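Local coordinates for transcription antitermination protein NusB (Thermotoga maritima, PDB 1TZV) that probably acts in transcription antitermination of ribosomal RNA operons by binding their boxA sequence in RNA, at residues A11-L16 with K112-E117; Q18-R23 with D81-R86; D24-Q29 with G53-L58. All coordinates share one frame; numbering follows the deposited sequence. Where two conformers were deposited one is given.

In the fold
All three contacts lie in one all-helical NusB fold. Interactions 1 and 2 share helix 5-19: its middle meets the last part of helix 100-114 in interaction 1, and its C-terminal end with the turn after it meets helix 79-94 in interaction 2. Interaction 3 follows in the chain, joining the start of helix 27-34 to the end of helix 41-56, within the span that the other two close. The centres of interactions 1 and 2 are about 9 Å apart, those of 2 and 3 about 10 Å, and those of 1 and 3 about 17 Å. F13 packs on V84 and V12 on I54, so helix 5-19 connects an aromatic contact, a partly buried salt-bridge network and one at the surface.

Interaction 1: A11-L16 with K112-E117; sequences AVFKAL and KRYGTE
F13 and Y114 meet ring against ring, helix 5-19 supplying the phenylalanine and the tyrosine coming from near the C-terminal end of helix 100-114. The planes are only 22° from parallel, but the rings are slid so far apart that they barely overlap, their centroids 5.2 Å from each other. One corner does most of the touching: F13 CE2 lies 3.4 Å from Y114 CE1, with Y114 CD1 only slightly farther from it, while F13 CD2 flanks the same corner. The two side chains run past each other in opposite directions. F13 has CG anti to its backbone N (chi1 174°), which sends the ring out from helix 5-19 toward the tyrosine; in Y114, CG instead lies anti to the carbonyl carbon (chi1 -56°), and the ring reaches back to meet it. R113 fixes the tyrosine from its own side of the contact. Its CG sits 3.7 Å above the centre of the Y114 ring, and the extended chain beyond carries NE to a hydrogen bond with Y114 OH, 2.9 Å long, with the hydroxyl oxygen lying in the guanidinium plane. One face of the ring thus carries an arginine methylene, while the same residue holds the hydroxyl. Replacing Y114 by an alanine is likely to open a gap beside the F13 ring and leave R113 NE without its hydroxyl partner. F13 also packs on V84, and Y114 on L10 and V80, so the aromatic pair stands where helices 5-19, 79-94 and 100-114 come together. Such a slipped aromatic contact, grading from the buried F13 to the partly exposed Y114, belongs to the interhelical packing of the all-helical NusB fold.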
ATOM      1  N   ALA A  11       5.182   6.249  -5.023  1.00 14.87           N
ATOM      2  CA  ALA A  11       4.499   7.553  -5.074  1.00 15.73           C
ATOM      3  C   ALA A  11       3.171   7.446  -4.313  1.00 13.66           C
ATOM      4  O   ALA A  11       2.765   8.381  -3.612  1.00 14.57           O
ATOM      5  CB  ALA A  11       4.242   7.977  -6.532  1.00 16.91           C
ATOM      6  N   VAL A  12       2.484   6.313  -4.473  1.00 14.22           N
ATOM      7  CA  VAL A  12       1.229   6.071  -3.767  1.00 13.61           C
ATOM      8  C   VAL A  12       1.521   6.074  -2.258  1.00 13.56           C
ATOM      9  O   VAL A  12       0.823   6.731  -1.475  1.00 14.04           O
ATOM     10  CB  VAL A  12       0.608   4.710  -4.203  1.00 13.98           C
ATOM     11  CG1 VAL A  12      -0.596   4.410  -3.360  1.00 14.40           C
ATOM     12  CG2 VAL A  12       0.220   4.754  -5.676  1.00 15.49           C
ATOM     13  N   PHE A  13       2.568   5.353  -1.864  1.00 12.80           N
ATOM     14  CA  PHE A  13       2.937   5.310  -0.460  1.00 13.94           C
ATOM     15  C   PHE A  13       3.266   6.707   0.058  1.00 12.83           C
ATOM     16  O   PHE A  13       2.814   7.072   1.138  1.00 13.70           O
ATOM     17  CB  PHE A  13       4.130   4.389  -0.226  1.00 13.04           C
ATOM     18  CG  PHE A  13       4.626   4.442   1.187  1.00 13.01           C
ATOM     19  CD1 PHE A  13       3.924   3.806   2.199  1.00 13.72           C
ATOM     20  CD2 PHE A  13       5.713   5.227   1.516  1.00 13.79           C
ATOM     21  CE1 PHE A  13       4.300   3.971   3.541  1.00 14.81           C
ATOM     22  CE2 PHE A  13       6.100   5.400   2.849  1.00 15.96           C
ATOM     23  CZ  PHE A  13       5.388   4.770   3.860  1.00 16.99           C
ATOM     24  N   LYS A  14       4.044   7.483  -0.692  0.50 13.94           N
ATOM     25  CA  LYS A  14       4.379   8.829  -0.242  0.50 15.08           C
ATOM     26  C   LYS A  14       3.146   9.699  -0.046  0.50 14.21           C
ATOM     27  O   LYS A  14       3.096  10.495   0.894  0.50 16.58           O
ATOM     28  CB  LYS A  14       5.352   9.489  -1.218  0.50 15.66           C
ATOM     29  CG  LYS A  14       6.722   8.828  -1.239  0.50 20.56           C
ATOM     30  CD  LYS A  14       7.686   9.552  -2.169  0.50 25.14           C
ATOM     31  CE  LYS A  14       7.209   9.500  -3.610  0.50 31.04           C
ATOM     32  NZ  LYS A  14       8.068  10.307  -4.513  0.50 36.19           N
ATOM     33  N   ALA A  15       2.140   9.554  -0.905  1.00 13.40           N
ATOM     34  CA  ALA A  15       0.919  10.344  -0.746  1.00 13.54           C
ATOM     35  C   ALA A  15       0.221   9.934   0.558  1.00 13.83           C
ATOM     36  O   ALA A  15      -0.232  10.787   1.319  1.00 15.25           O
ATOM     37  CB  ALA A  15      -0.012  10.156  -1.958  1.00 13.98           C
ATOM     38  N   LEU A  16       0.146   8.625   0.831  1.00 13.01           N
ATOM     39  CA  LEU A  16      -0.470   8.135   2.064  1.00 13.47           C
ATOM     40  C   LEU A  16       0.300   8.646   3.285  1.00 12.96           C
ATOM     41  O   LEU A  16      -0.307   9.086   4.254  1.00 13.42           O
ATOM     42  CB  LEU A  16      -0.490   6.595   2.098  1.00 13.00           C
ATOM     43  CG  LEU A  16      -1.370   5.945   1.038  1.00 13.47           C
ATOM     44  CD1 LEU A  16      -1.087   4.456   1.018  1.00 15.53           C
ATOM     45  CD2 LEU A  16      -2.825   6.193   1.337  1.00 15.25           C
ATOM     46  N   LYS A 112      10.829  -1.882   5.274  1.00 16.13           N
ATOM     47  CA  LYS A 112      12.231  -1.881   5.703  1.00 16.51           C
ATOM     48  C   LYS A 112      12.909  -0.560   5.356  1.00 20.94           C
ATOM     49  O   LYS A 112      13.738  -0.052   6.124  1.00 20.68           O
ATOM     50  CB  LYS A 112      12.978  -3.036   5.048  1.00 18.87           C
ATOM     51  CG  LYS A 112      12.600  -4.374   5.627  1.00 20.31           C
ATOM     52  CD  LYS A 112      13.429  -5.493   5.000  1.00 26.14           C
ATOM     53  CE  LYS A 112      13.150  -6.825   5.664  1.00 36.68           C
ATOM     54  NZ  LYS A 112      14.065  -7.876   5.136  1.00 41.63           N
ATOM     55  N   ARG A 113      12.537   0.008   4.216  1.00 18.11           N
ATOM     56  CA  ARG A 113      13.076   1.270   3.719  1.00 19.75           C
ATOM     57  C   ARG A 113      12.967   2.370   4.765  1.00 16.53           C
ATOM     58  O   ARG A 113      13.954   3.079   5.044  1.00 18.57           O
ATOM     59  CB  ARG A 113      12.292   1.672   2.450  1.00 19.89           C
ATOM     60  CG  ARG A 113      12.676   2.980   1.763  1.00 20.75           C
ATOM     61  CD  ARG A 113      11.774   3.190   0.527  1.00 22.27           C
ATOM     62  NE  ARG A 113      12.040   4.462  -0.144  1.00 22.86           N
ATOM     63  CZ  ARG A 113      13.012   4.658  -1.027  1.00 20.51           C
ATOM     64  NH1 ARG A 113      13.176   5.849  -1.572  1.00 23.95           N
ATOM     65  NH2 ARG A 113      13.815   3.658  -1.372  1.00 24.86           N
ATOM     66  N   TYR A 114      11.789   2.505   5.352  1.00 15.54           N
ATOM     67  CA  TYR A 114      11.524   3.553   6.321  1.00 16.49           C
ATOM     68  C   TYR A 114      11.441   3.071   7.746  1.00 17.59           C
ATOM     69  O   TYR A 114      11.151   3.868   8.636  1.00 21.19           O
ATOM     70  CB  TYR A 114      10.209   4.256   6.000  1.00 18.87           C
ATOM     71  CG  TYR A 114      10.144   4.822   4.610  1.00 18.64           C
ATOM     72  CD1 TYR A 114       9.421   4.182   3.608  1.00 21.14           C
ATOM     73  CD2 TYR A 114      10.814   5.990   4.300  1.00 17.70           C
ATOM     74  CE1 TYR A 114       9.379   4.701   2.324  1.00 23.08           C
ATOM     75  CE2 TYR A 114      10.776   6.527   3.025  1.00 18.04           C
ATOM     76  CZ  TYR A 114      10.058   5.873   2.040  1.00 21.68           C
ATOM     77  OH  TYR A 114      10.017   6.399   0.771  1.00 26.61           O
ATOM     78  N   GLY A 115      11.711   1.783   7.954  1.00 16.67           N
ATOM     79  CA  GLY A 115      11.664   1.217   9.293  1.00 15.65           C
ATOM     80  C   GLY A 115      12.905   0.409   9.567  1.00 16.08           C
ATOM     81  O   GLY A 115      14.022   0.843   9.294  1.00 18.27           O
ATOM     82  N   THR A 116      12.708  -0.786  10.125  1.00 17.16           N
ATOM     83  CA  THR A 116      13.801  -1.700  10.467  1.00 16.34           C
ATOM     84  C   THR A 116      13.506  -3.096   9.938  1.00 18.81           C
ATOM     85  O   THR A 116      12.439  -3.352   9.363  1.00 17.13           O
ATOM     86  CB  THR A 116      13.939  -1.873  11.984  1.00 17.92           C
ATOM     87  OG1 THR A 116      12.761  -2.524  12.489  1.00 18.81           O
ATOM     88  CG2 THR A 116      14.113  -0.506  12.682  1.00 17.79           C
ATOM     89  N   GLU A 117      14.447  -4.006  10.148  0.50 17.64           N
ATOM     90  CA  GLU A 117      14.262  -5.383   9.719  0.50 19.29           C
ATOM     91  C   GLU A 117      13.030  -5.930  10.440  0.50 20.01           C
ATOM     92  O   GLU A 117      12.253  -6.693   9.860  0.50 19.86           O
ATOM     93  CB  GLU A 117      15.487  -6.219  10.084  0.50 22.90           C
ATOM     94  CG  GLU A 117      15.493  -7.614   9.481  0.50 25.64           C
ATOM     95  CD  GLU A 117      16.367  -7.708   8.245  0.50 35.68           C
ATOM     96  OE1 GLU A 117      17.364  -8.462   8.278  0.50 42.97           O
ATOM     97  OE2 GLU A 117      16.063  -7.027   7.241  0.50 33.37           O
TER

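Interaction 2: Q18-R23 with D81-R86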
ATOM      1  N   GLN A  18       2.305  11.332   3.527  1.00 14.43           N
ATOM      2  CA  GLN A  18       2.105  12.767   3.710  1.00 15.65           C
ATOM      3  C   GLN A  18       0.717  13.136   4.213  1.00 15.40           C
ATOM      4  O   GLN A  18       0.558  14.091   4.991  1.00 16.27           O
ATOM      5  CB  GLN A  18       2.411  13.504   2.404  1.00 20.39           C
ATOM      6  CG  GLN A  18       3.885  13.430   2.036  1.00 22.08           C
ATOM      7  CD  GLN A  18       4.269  14.393   0.942  1.00 37.22           C
ATOM      8  OE1 GLN A  18       5.230  15.151   1.080  1.00 53.13           O
ATOM      9  NE2 GLN A  18       3.525  14.373  -0.156  1.00 37.88           N
ATOM     10  N   HIS A  19      -0.304  12.379   3.820  1.00 15.75           N
ATOM     11  CA  HIS A  19      -1.638  12.694   4.255  1.00 15.09           C
ATOM     12  C   HIS A  19      -1.795  12.587   5.768  1.00 16.43           C
ATOM     13  O   HIS A  19      -2.656  13.262   6.356  1.00 16.33           O
ATOM     14  CB  HIS A  19      -2.678  11.801   3.560  1.00 16.44           C
ATOM     15  CG  HIS A  19      -4.091  12.186   3.874  1.00 15.44           C
ATOM     16  ND1 HIS A  19      -4.831  11.572   4.858  1.00 18.87           N
ATOM     17  CD2 HIS A  19      -4.881  13.160   3.356  1.00 17.95           C
ATOM     18  CE1 HIS A  19      -6.026  12.142   4.929  1.00 20.25           C
ATOM     19  NE2 HIS A  19      -6.078  13.104   4.028  1.00 20.62           N
ATOM     20  N   GLU A  20      -0.982  11.753   6.411  1.00 15.04           N
ATOM     21  CA  GLU A  20      -1.077  11.602   7.872  1.00 16.06           C
ATOM     22  C   GLU A  20      -0.813  12.915   8.624  1.00 17.12           C
ATOM     23  O   GLU A  20      -1.238  13.071   9.778  1.00 17.07           O
ATOM     24  CB  GLU A  20      -0.097  10.526   8.363  1.00 15.93           C
ATOM     25  CG  GLU A  20      -0.424   9.107   7.847  1.00 17.99           C
ATOM     26  CD  GLU A  20      -1.262   8.299   8.827  1.00 20.45           C
ATOM     27  OE1 GLU A  20      -1.745   7.203   8.458  1.00 16.54           O
ATOM     28  OE2 GLU A  20      -1.423   8.752   9.979  1.00 24.08           O
ATOM     29  N   PHE A  21      -0.142  13.852   7.962  1.00 14.61           N
ATOM     30  CA  PHE A  21       0.186  15.146   8.567  1.00 18.24           C
ATOM     31  C   PHE A  21      -0.541  16.279   7.870  1.00 17.75           C
ATOM     32  O   PHE A  21      -0.340  17.455   8.193  1.00 18.95           O
ATOM     33  CB  PHE A  21       1.695  15.340   8.483  1.00 18.86           C
ATOM     34  CG  PHE A  21       2.460  14.177   9.025  1.00 18.30           C
ATOM     35  CD1 PHE A  21       3.049  13.253   8.168  1.00 21.11           C
ATOM     36  CD2 PHE A  21       2.489  13.942  10.394  1.00 20.63           C
ATOM     37  CE1 PHE A  21       3.656  12.102   8.678  1.00 21.70           C
ATOM     38  CE2 PHE A  21       3.085  12.804  10.913  1.00 22.06           C
ATOM     39  CZ  PHE A  21       3.671  11.879  10.059  1.00 21.06           C
ATOM     40  N   ARG A  22      -1.397  15.933   6.921  1.00 17.05           N
ATOM     41  CA  ARG A  22      -2.160  16.903   6.143  1.00 16.83           C
ATOM     42  C   ARG A  22      -3.560  16.347   5.984  1.00 17.57           C
ATOM     43  O   ARG A  22      -4.084  16.255   4.871  1.00 18.89           O
ATOM     44  CB  ARG A  22      -1.483  17.071   4.782  1.00 17.71           C
ATOM     45  CG  ARG A  22      -0.081  17.649   4.886  1.00 19.70           C
ATOM     46  CD  ARG A  22       0.660  17.591   3.558  1.00 27.27           C
ATOM     47  NE  ARG A  22      -0.019  18.330   2.497  1.00 27.69           N
ATOM     48  CZ  ARG A  22       0.402  18.369   1.237  1.00 28.72           C
ATOM     49  NH1 ARG A  22      -0.274  19.071   0.333  1.00 34.41           N
ATOM     50  NH2 ARG A  22       1.489  17.704   0.879  1.00 33.53           N
ATOM     51  N   ARG A  23      -4.176  16.007   7.110  1.00 17.72           N
ATOM     52  CA  ARG A  23      -5.481  15.351   7.116  1.00 22.04           C
ATOM     53  C   ARG A  23      -6.667  16.143   6.595  1.00 27.53           C
ATOM     54  O   ARG A  23      -7.722  15.577   6.316  1.00 27.76           O
ATOM     55  CB  ARG A  23      -5.761  14.814   8.524  1.00 19.94           C
ATOM     56  CG  ARG A  23      -4.739  13.762   8.955  1.00 21.64           C
ATOM     57  CD  ARG A  23      -4.932  13.288  10.385  1.00 22.03           C
ATOM     58  NE  ARG A  23      -3.847  12.405  10.798  1.00 20.09           N
ATOM     59  CZ  ARG A  23      -3.888  11.622  11.867  1.00 24.57           C
ATOM     60  NH1 ARG A  23      -2.850  10.848  12.179  1.00 26.34           N
ATOM     61  NH2 ARG A  23      -4.977  11.617  12.620  1.00 24.86           N
ATOM     62  N   ASP A  81       4.144   1.601   8.722  1.00 12.89           N
ATOM     63  CA  ASP A  81       3.551   0.270   8.710  1.00 14.32           C
ATOM     64  C   ASP A  81       2.057   0.284   8.419  1.00 13.44           C
ATOM     65  O   ASP A  81       1.553  -0.573   7.684  1.00 14.18           O
ATOM     66  CB  ASP A  81       3.853  -0.429  10.030  1.00 13.46           C
ATOM     67  CG  ASP A  81       5.328  -0.735  10.192  1.00 16.09           C
ATOM     68  OD1 ASP A  81       6.044  -0.745   9.162  1.00 16.91           O
ATOM     69  OD2 ASP A  81       5.746  -0.974  11.353  1.00 17.48           O
ATOM     70  N   ARG A  82       1.322   1.229   8.987  1.00 13.78           N
ATOM     71  CA  ARG A  82      -0.108   1.315   8.730  1.00 12.96           C
ATOM     72  C   ARG A  82      -0.385   1.520   7.240  1.00 12.62           C
ATOM     73  O   ARG A  82      -1.244   0.841   6.634  1.00 14.14           O
ATOM     74  CB  ARG A  82      -0.707   2.493   9.537  1.00 12.79           C
ATOM     75  CG  ARG A  82      -2.130   2.907   9.113  1.00 14.56           C
ATOM     76  CD  ARG A  82      -2.808   3.853  10.122  1.00 14.73           C
ATOM     77  NE  ARG A  82      -2.018   5.052  10.374  1.00 14.77           N
ATOM     78  CZ  ARG A  82      -1.224   5.213  11.425  1.00 15.67           C
ATOM     79  NH1 ARG A  82      -0.533   6.333  11.541  1.00 17.20           N
ATOM     80  NH2 ARG A  82      -1.150   4.287  12.375  1.00 16.69           N
ATOM     81  N   ASN A  83       0.352   2.429   6.619  1.00 13.24           N
ATOM     82  CA  ASN A  83       0.099   2.705   5.213  1.00 13.45           C
ATOM     83  C   ASN A  83       0.673   1.666   4.256  1.00 11.47           C
ATOM     84  O   ASN A  83       0.102   1.448   3.178  1.00 12.93           O
ATOM     85  CB  ASN A  83       0.498   4.145   4.922  1.00 12.64           C
ATOM     86  CG  ASN A  83      -0.430   5.117   5.619  1.00 12.39           C
ATOM     87  OD1 ASN A  83      -0.055   5.788   6.613  1.00 16.59           O
ATOM     88  ND2 ASN A  83      -1.648   5.150   5.186  1.00 11.44           N
ATOM     89  N   VAL A  84       1.754   1.001   4.637  1.00 12.82           N
ATOM     90  CA  VAL A  84       2.253  -0.091   3.804  1.00 13.28           C
ATOM     91  C   VAL A  84       1.168  -1.190   3.845  1.00 12.44           C
ATOM     92  O   VAL A  84       0.855  -1.790   2.805  1.00 12.48           O
ATOM     93  CB  VAL A  84       3.583  -0.666   4.342  1.00 13.30           C
ATOM     94  CG1 VAL A  84       3.879  -2.051   3.695  1.00 14.23           C
ATOM     95  CG2 VAL A  84       4.706   0.296   4.014  1.00 14.94           C
ATOM     96  N   LEU A  85       0.586  -1.470   5.002  1.00 12.24           N
ATOM     97  CA  LEU A  85      -0.448  -2.500   5.073  1.00 13.61           C
ATOM     98  C   LEU A  85      -1.671  -2.108   4.255  1.00 12.31           C
ATOM     99  O   LEU A  85      -2.252  -2.941   3.546  1.00 13.34           O
ATOM    100  CB  LEU A  85      -0.820  -2.792   6.533  1.00 14.01           C
ATOM    101  CG  LEU A  85       0.274  -3.533   7.317  1.00 13.70           C
ATOM    102  CD1 LEU A  85      -0.133  -3.618   8.794  1.00 15.91           C
ATOM    103  CD2 LEU A  85       0.501  -4.948   6.754  1.00 15.13           C
ATOM    104  N   ARG A  86      -2.081  -0.847   4.307  1.00 13.26           N
ATOM    105  CA  ARG A  86      -3.228  -0.394   3.512  1.00 12.71           C
ATOM    106  C   ARG A  86      -2.951  -0.554   2.016  1.00 12.56           C
ATOM    107  O   ARG A  86      -3.782  -1.087   1.262  1.00 13.62           O
ATOM    108  CB  ARG A  86      -3.546   1.083   3.785  1.00 14.19           C
ATOM    109  CG  ARG A  86      -4.204   1.335   5.109  1.00 13.50           C
ATOM    110  CD  ARG A  86      -4.129   2.806   5.433  1.00 15.69           C
ATOM    111  NE  ARG A  86      -5.105   3.151   6.465  1.00 14.63           N
ATOM    112  CZ  ARG A  86      -5.117   4.310   7.121  1.00 15.15           C
ATOM    113  NH1 ARG A  86      -6.069   4.553   8.012  1.00 15.42           N
ATOM    114  NH2 ARG A  86      -4.147   5.196   6.918  1.00 16.41           N
TER
HETATM  115  O   HOH W   1      -4.685   7.771   8.544  1.00 23.97           O
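E20 and R82 form the centre of a four-residue salt-bridge network with R23 and R86, which ties the type I turn H19-R22 to helix 79-94 of the NusB fold. The tight part is a side-on grip: R82 NE donates to E20 OE1 at 2.9 Å and R82 NH1 to E20 OE2 at 3.0 Å, one nitrogen to each oxygen. The grip is not flat, since the carboxylate and guanidinium planes stand 47° apart; OE1 is met on its syn side, whereas OE2 is approached from above the carboxylate plane. A bend in the glutamate chain (chi2 -95°) turns the carboxylate to meet the arginine coming from the opposite direction. R82 NH2 bonds to the backbone oxygens of L74 and L77, which help to fix the guanidinium. The other two arginines hold more loosely. R86 NH2 stays 3.5 Å from E20 OE1, its guanidinium being engaged chiefly with D62; a water bridges the two, accepting from R86 NH2 and giving a weak bond to E20 OE1. Three positive groups around one carboxylate would probably favour its ionised form. The solvent side is that of the exposed R23, whose NH1 is 3.4 Å from E20 OE2. R23 also closes on the turn itself, its NE donating to the backbone oxygen E20 O over 2.9 Å.

Interaction 3: D24-Q29 with G53-L58; sequences DEDLEQ and GIKENL
With CG anti to the backbone N (chi1 -176°) and a bend further out at chi3 (75°), the K55 side chain leaves helix 41-56 and delivers its ammonium group between two carboxylates at the start of helix 27-34. The first torsion of D26 (chi1 -173°) places OD2 within reach of both K55 NZ and E28 N; both acidic side chains cross the lysine at about a right angle. K55 NZ forms salt-bridged hydrogen bonds to D26 OD2 at 2.8 Å and to E28 OE1 at 2.9 Å. The two acceptors are used differently: D26 OD2 is met on its syn side, somewhat out of the carboxylate plane, whereas E28 OE1 offers the anti lone pair, directed away from its other oxygen. K55 CE follows alongside, 3.4 Å from E28 OE1. D26 OD2 has a second task, accepting from the backbone nitrogen E28 N at 2.9 Å. That donor and K55 NZ reach it from opposite faces of the carboxylate, which pins D26 between the helix start and the lysine. The negative D26 probably interacts favourably with the helix dipole, and the lysine would offset the charge gathered from both acids. This is a surface contact, with K55 itself exposed; its neighbour I54 packs inward on V12, L16 and L87. Further along the segment, where helix 41-56 gives way to helix 58-66, N57 ND2 donates to the backbone oxygen G53 O (2.9 Å), which also accepts from N57 N. The arrangement is an aspartate N-cap extended by a lysine into an interhelical salt-bridge network.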
ATOM      1  N   ASP A  24      -6.483  17.447   6.446  1.00 28.59           N
ATOM      2  CA  ASP A  24      -7.533  18.330   5.950  1.00 25.77           C
ATOM      3  C   ASP A  24      -7.469  18.431   4.436  1.00 32.92           C
ATOM      4  O   ASP A  24      -8.307  19.086   3.812  1.00 31.66           O
ATOM      5  CB  ASP A  24      -7.344  19.722   6.549  1.00 29.50           C
ATOM      6  CG  ASP A  24      -6.029  20.350   6.128  1.00 31.13           C
ATOM      7  OD1 ASP A  24      -4.976  19.695   6.286  1.00 35.08           O
ATOM      8  OD2 ASP A  24      -6.042  21.494   5.629  1.00 51.76           O
ATOM      9  N   GLU A  25      -6.460  17.798   3.845  1.00 27.30           N
ATOM     10  CA  GLU A  25      -6.288  17.839   2.400  1.00 22.71           C
ATOM     11  C   GLU A  25      -6.708  16.533   1.739  1.00 22.07           C
ATOM     12  O   GLU A  25      -6.667  15.461   2.359  1.00 23.44           O
ATOM     13  CB  GLU A  25      -4.832  18.162   2.038  1.00 25.73           C
ATOM     14  CG  GLU A  25      -4.415  19.600   2.295  1.00 32.27           C
ATOM     15  CD  GLU A  25      -2.950  19.852   1.973  1.00 38.22           C
ATOM     16  OE1 GLU A  25      -2.132  19.906   2.916  1.00 33.27           O
ATOM     17  OE2 GLU A  25      -2.611  19.986   0.777  1.00 36.96           O
ATOM     18  N   ASP A  26      -7.111  16.636   0.478  1.00 21.38           N
ATOM     19  CA  ASP A  26      -7.547  15.491  -0.310  1.00 22.76           C
ATOM     20  C   ASP A  26      -6.317  14.682  -0.707  1.00 20.16           C
ATOM     21  O   ASP A  26      -5.353  15.207  -1.261  1.00 19.45           O
ATOM     22  CB  ASP A  26      -8.297  15.988  -1.561  1.00 24.85           C
ATOM     23  CG  ASP A  26      -8.954  14.863  -2.375  1.00 35.77           C
ATOM     24  OD1 ASP A  26      -9.834  15.194  -3.203  1.00 35.12           O
ATOM     25  OD2 ASP A  26      -8.613  13.666  -2.221  1.00 24.28           O
ATOM     26  N   LEU A  27      -6.360  13.388  -0.404  0.50 19.65           N
ATOM     27  CA  LEU A  27      -5.264  12.482  -0.731  0.50 19.09           C
ATOM     28  C   LEU A  27      -4.926  12.569  -2.221  0.50 18.53           C
ATOM     29  O   LEU A  27      -3.757  12.461  -2.615  0.50 18.14           O
ATOM     30  CB  LEU A  27      -5.660  11.051  -0.373  0.50 21.23           C
ATOM     31  CG  LEU A  27      -4.515  10.132   0.045  0.50 26.17           C
ATOM     32  CD1 LEU A  27      -4.635   9.803   1.521  0.50 27.82           C
ATOM     33  CD2 LEU A  27      -4.565   8.866  -0.767  0.50 29.40           C
ATOM     34  N   GLU A  28      -5.948  12.764  -3.055  1.00 18.38           N
ATOM     35  CA  GLU A  28      -5.715  12.872  -4.491  1.00 18.81           C
ATOM     36  C   GLU A  28      -4.864  14.090  -4.837  1.00 20.03           C
ATOM     37  O   GLU A  28      -4.003  14.012  -5.707  1.00 20.25           O
ATOM     38  CB  GLU A  28      -7.035  12.951  -5.248  1.00 21.42           C
ATOM     39  CG  GLU A  28      -7.858  11.694  -5.141  1.00 20.32           C
ATOM     40  CD  GLU A  28      -9.060  11.731  -6.066  1.00 22.60           C
ATOM     41  OE1 GLU A  28     -10.193  11.552  -5.577  1.00 22.13           O
ATOM     42  OE2 GLU A  28      -8.867  11.948  -7.286  1.00 29.50           O
ATOM     43  N   GLN A  29      -5.099  15.218  -4.164  1.00 20.09           N
ATOM     44  CA  GLN A  29      -4.318  16.424  -4.422  1.00 22.93           C
ATOM     45  C   GLN A  29      -2.878  16.243  -3.984  1.00 21.62           C
ATOM     46  O   GLN A  29      -1.945  16.700  -4.643  1.00 21.71           O
ATOM     47  CB  GLN A  29      -4.928  17.632  -3.702  1.00 26.12           C
ATOM     48  CG  GLN A  29      -5.997  18.337  -4.519  1.00 39.92           C
ATOM     49  CD  GLN A  29      -5.463  18.838  -5.853  1.00 49.30           C
ATOM     50  OE1 GLN A  29      -4.586  19.704  -5.901  1.00 55.35           O
ATOM     51  NE2 GLN A  29      -5.985  18.288  -6.944  1.00 47.74           N
ATOM     52  N   GLY A  53      -8.633   4.105  -5.236  1.00 17.08           N
ATOM     53  CA  GLY A  53      -9.102   2.820  -4.743  1.00 16.55           C
ATOM     54  C   GLY A  53      -8.937   2.670  -3.242  1.00 18.00           C
ATOM     55  O   GLY A  53      -9.791   2.114  -2.556  1.00 19.45           O
ATOM     56  N   ILE A  54      -7.821   3.172  -2.721  1.00 16.79           N
ATOM     57  CA  ILE A  54      -7.575   3.092  -1.292  1.00 17.57           C
ATOM     58  C   ILE A  54      -8.545   4.039  -0.587  1.00 18.29           C
ATOM     59  O   ILE A  54      -9.138   3.683   0.427  1.00 19.99           O
ATOM     60  CB  ILE A  54      -6.107   3.449  -0.984  1.00 14.98           C
ATOM     61  CG1 ILE A  54      -5.200   2.328  -1.529  1.00 15.65           C
ATOM     62  CG2 ILE A  54      -5.916   3.669   0.522  1.00 17.45           C
ATOM     63  CD1 ILE A  54      -3.730   2.712  -1.642  1.00 16.76           C
ATOM     64  N   LYS A  55      -8.744   5.229  -1.142  1.00 20.37           N
ATOM     65  CA  LYS A  55      -9.661   6.173  -0.513  1.00 23.79           C
ATOM     66  C   LYS A  55     -11.093   5.638  -0.486  1.00 22.30           C
ATOM     67  O   LYS A  55     -11.775   5.731   0.534  1.00 27.28           O
ATOM     68  CB  LYS A  55      -9.623   7.523  -1.245  1.00 25.32           C
ATOM     69  CG  LYS A  55     -10.492   8.581  -0.582  1.00 26.02           C
ATOM     70  CD  LYS A  55     -10.163   9.994  -1.036  1.00 36.53           C
ATOM     71  CE  LYS A  55     -10.674  10.296  -2.425  1.00 41.80           C
ATOM     72  NZ  LYS A  55     -10.603  11.759  -2.708  1.00 38.67           N
ATOM     73  N   GLU A  56     -11.529   5.057  -1.599  0.50 21.70           N
ATOM     74  CA  GLU A  56     -12.881   4.513  -1.735  0.50 25.68           C
ATOM     75  C   GLU A  56     -13.152   3.295  -0.861  0.50 27.84           C
ATOM     76  O   GLU A  56     -14.284   3.068  -0.432  0.50 27.44           O
ATOM     77  CB  GLU A  56     -13.142   4.146  -3.205  0.50 28.30           C
ATOM     78  CG  GLU A  56     -14.197   3.058  -3.436  0.50 35.69           C
ATOM     79  CD  GLU A  56     -15.612   3.492  -3.091  0.50 44.58           C
ATOM     80  OE1 GLU A  56     -16.511   2.625  -3.090  0.50 45.59           O
ATOM     81  OE2 GLU A  56     -15.831   4.694  -2.827  0.50 47.47           O
ATOM     82  N   ASN A  57     -12.114   2.515  -0.593  1.00 20.70           N
ATOM     83  CA  ASN A  57     -12.262   1.298   0.202  1.00 21.13           C
ATOM     84  C   ASN A  57     -11.543   1.370   1.567  1.00 16.96           C
ATOM     85  O   ASN A  57     -11.327   0.337   2.193  1.00 18.58           O
ATOM     86  CB  ASN A  57     -11.704   0.113  -0.595  1.00 21.27           C
ATOM     87  CG  ASN A  57     -12.485  -0.176  -1.874  1.00 26.72           C
ATOM     88  OD1 ASN A  57     -13.580  -0.742  -1.833  1.00 30.00           O
ATOM     89  ND2 ASN A  57     -11.917   0.204  -3.013  1.00 29.91           N
ATOM     90  N   LEU A  58     -11.217   2.566   2.045  1.00 19.17           N
ATOM     91  CA  LEU A  58     -10.438   2.686   3.281  1.00 17.73           C
ATOM     92  C   LEU A  58     -11.010   1.953   4.487  1.00 20.77           C
ATOM     93  O   LEU A  58     -10.290   1.241   5.180  1.00 18.51           O
ATOM     94  CB  LEU A  58     -10.211   4.157   3.641  1.00 21.20           C
ATOM     95  CG  LEU A  58      -9.147   4.353   4.725  1.00 18.70           C
ATOM     96  CD1 LEU A  58      -7.811   3.825   4.239  1.00 22.14           C
ATOM     97  CD2 LEU A  58      -9.037   5.820   5.100  1.00 26.39           C
TER